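Local coordinates for sensor protein (Bacillus halodurans, PDB 3O5Y) that is the GAF domain of a sensor kinase whose full-length protein probably transfers phosphate from ATP to a protein histidine in two-component signalling, at residues D67-I72 and N106-V111. Sequence-based numbering, arbitrary orientation.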
loop_
_atom_site.group_PDB
_atom_site.type_symbol
_atom_site.label_atom_id
_atom_site.label_comp_id
_atom_site.label_asym_id
_atom_site.label_seq_id
_atom_site.Cartn_x
_atom_site.Cartn_y
_atom_site.Cartn_z
ATOM N N ASP A 67 -3.911 -11.674 -3.984
ATOM C CA ASP A 67 -4.455 -13.006 -4.282
ATOM C C ASP A 67 -5.777 -13.241 -3.555
ATOM O O ASP A 67 -6.724 -13.756 -4.143
ATOM C CB ASP A 67 -3.456 -14.135 -3.953
ATOM C CG ASP A 67 -2.228 -14.150 -4.883
ATOM O OD1 ASP A 67 -2.321 -13.699 -6.050
ATOM O OD2 ASP A 67 -1.150 -14.636 -4.437
ATOM N N GLN A 68 -5.830 -12.853 -2.282
ATOM C CA GLN A 68 -7.014 -13.053 -1.427
ATOM C C GLN A 68 -8.122 -12.044 -1.737
ATOM O O GLN A 68 -9.261 -12.220 -1.317
ATOM C CB GLN A 68 -6.651 -12.903 0.063
ATOM C CG GLN A 68 -5.871 -14.051 0.705
ATOM C CD GLN A 68 -5.497 -13.753 2.173
ATOM O OE1 GLN A 68 -4.336 -13.905 2.573
ATOM N NE2 GLN A 68 -6.483 -13.317 2.970
ATOM N N ARG A 69 -7.772 -10.972 -2.436
ATOM C CA ARG A 69 -8.704 -9.872 -2.668
ATOM C C ARG A 69 -9.250 -9.308 -1.356
ATOM O O ARG A 69 -10.427 -8.954 -1.245
ATOM C CB ARG A 69 -9.829 -10.298 -3.625
ATOM C CG ARG A 69 -9.472 -10.097 -5.088
ATOM C CD ARG A 69 -10.519 -10.717 -5.996
ATOM N NE ARG A 69 -10.666 -9.986 -7.253
ATOM C CZ ARG A 69 -9.855 -10.106 -8.307
ATOM N NH1 ARG A 69 -10.095 -9.389 -9.407
ATOM N NH2 ARG A 69 -8.809 -10.937 -8.271
ATOM N N GLN A 70 -8.363 -9.208 -0.371
ATOM C CA GLN A 70 -8.743 -8.788 0.971
ATOM C C GLN A 70 -7.734 -7.795 1.558
ATOM O O GLN A 70 -6.538 -7.843 1.252
ATOM C CB GLN A 70 -8.868 -10.020 1.874
ATOM C CG GLN A 70 -9.850 -9.848 3.014
ATOM C CD GLN A 70 -9.755 -10.966 4.050
ATOM O OE1 GLN A 70 -9.522 -10.715 5.247
ATOM N NE2 GLN A 70 -9.923 -12.210 3.594
ATOM N N THR A 71 -8.223 -6.888 2.392
ATOM C CA THR A 71 -7.352 -6.006 3.131
ATOM C C THR A 71 -6.681 -6.780 4.261
ATOM O O THR A 71 -7.343 -7.474 5.037
ATOM C CB THR A 71 -8.130 -4.804 3.681
ATOM O OG1 THR A 71 -8.558 -3.988 2.590
ATOM C CG2 THR A 71 -7.270 -3.970 4.598
ATOM N N ILE A 72 -5.362 -6.663 4.348
ATOM C CA ILE A 72 -4.621 -7.376 5.373
ATOM C C ILE A 72 -3.956 -6.413 6.339
ATOM O O ILE A 72 -3.317 -5.458 5.930
ATOM C CB ILE A 72 -3.561 -8.306 4.775
ATOM C CG1 ILE A 72 -4.245 -9.418 3.972
ATOM C CG2 ILE A 72 -2.684 -8.888 5.892
ATOM C CD1 ILE A 72 -3.295 -10.381 3.269
ATOM N N ASN A 106 -12.571 -4.818 -13.544
ATOM C CA ASN A 106 -11.927 -5.650 -14.568
ATOM C C ASN A 106 -10.705 -6.402 -14.084
ATOM O O ASN A 106 -10.546 -7.579 -14.408
ATOM C CB ASN A 106 -11.481 -4.812 -15.761
ATOM C CG ASN A 106 -12.631 -4.246 -16.537
ATOM O OD1 ASN A 106 -13.597 -4.953 -16.870
ATOM N ND2 ASN A 106 -12.543 -2.950 -16.840
ATOM N N LYS A 107 -9.823 -5.718 -13.349
ATOM C CA LYS A 107 -8.504 -6.278 -13.011
ATOM C C LYS A 107 -7.932 -5.777 -11.684
ATOM O O LYS A 107 -8.425 -4.806 -11.093
ATOM C CB LYS A 107 -7.503 -5.963 -14.130
ATOM C CG LYS A 107 -7.212 -4.457 -14.245
ATOM C CD LYS A 107 -6.183 -4.148 -15.328
ATOM C CE LYS A 107 -5.973 -2.645 -15.446
ATOM N NZ LYS A 107 -4.589 -2.362 -15.920
ATOM N N ARG A 108 -6.887 -6.460 -11.225
ATOM C CA ARG A 108 -6.059 -5.967 -10.136
ATOM C C ARG A 108 -5.199 -4.877 -10.704
ATOM O O ARG A 108 -4.693 -4.991 -11.818
ATOM C CB ARG A 108 -5.152 -7.061 -9.613
ATOM C CG ARG A 108 -5.864 -8.281 -9.152
ATOM C CD ARG A 108 -5.131 -9.466 -9.682
ATOM N NE ARG A 108 -4.934 -10.454 -8.639
ATOM C CZ ARG A 108 -4.000 -11.396 -8.680
ATOM N NH1 ARG A 108 -3.888 -12.255 -7.667
ATOM N NH2 ARG A 108 -3.177 -11.472 -9.733
ATOM N N VAL A 109 -5.022 -3.829 -9.917
ATOM C CA VAL A 109 -4.378 -2.610 -10.360
ATOM C C VAL A 109 -3.086 -2.378 -9.584
ATOM O O VAL A 109 -2.094 -1.908 -10.139
ATOM C CB VAL A 109 -5.361 -1.417 -10.197
ATOM C CG1 VAL A 109 -4.638 -0.082 -10.127
ATOM C CG2 VAL A 109 -6.351 -1.414 -11.319
ATOM N N GLY A 110 -3.087 -2.708 -8.297
ATOM C CA GLY A 110 -1.905 -2.441 -7.481
ATOM C C GLY A 110 -2.147 -2.683 -6.017
ATOM O O GLY A 110 -3.070 -3.408 -5.642
ATOM N N VAL A 111 -1.302 -2.088 -5.184
ATOM C CA VAL A 111 -1.394 -2.253 -3.743
ATOM C C VAL A 111 -1.136 -0.916 -3.076
ATOM O O VAL A 111 -0.284 -0.139 -3.532
ATOM C CB VAL A 111 -0.405 -3.345 -3.224
ATOM C CG1 VAL A 111 -0.250 -3.305 -1.688
ATOM C CG2 VAL A 111 -0.866 -4.724 -3.661
#
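Asp67, in the last turn of helix 61-68, and Arg108, at the start of strand 108-116, join in a surface salt bridge: OD1 of Asp67 lies 2.7 Å from NH1 of Arg108. The CB of Asp67 points away from the strand, but with CG beside its own backbone N this short acid swings OD1 back, to come in at the guanidinium edge, near its plane. Carboxylate and guanidinium are nearly coplanar, 28° apart. A single oxygen meets a single nitrogen, and the N-H points well off the acceptor (123°), making the hydrogen bond weak although the charges are close. Arginine suits position 108 because its long chain, bent at chi2 and chi3, spans the distance from strand to helix; Arg108 also touches Trp63 of that helix.

Arg69, whose long, flexible chain suits an exposed turn, crosses Arg108 at about a right angle. Their guanidinium planes are nearly parallel, 10° apart, but shifted along each other and not stacked; NH2 of Arg69 meets NE of Arg108 obliquely at 3.9 Å. These like charges would probably repel, a cost that nearby Asp67 and the exposed setting should reduce. The pairing links the C-terminal end of helix 61-68 to strand 108-116 at the surface of the GAF-domain antiparallel sheet, beside the classic beta bulge in which Val109 and Gly110 both face Ile102.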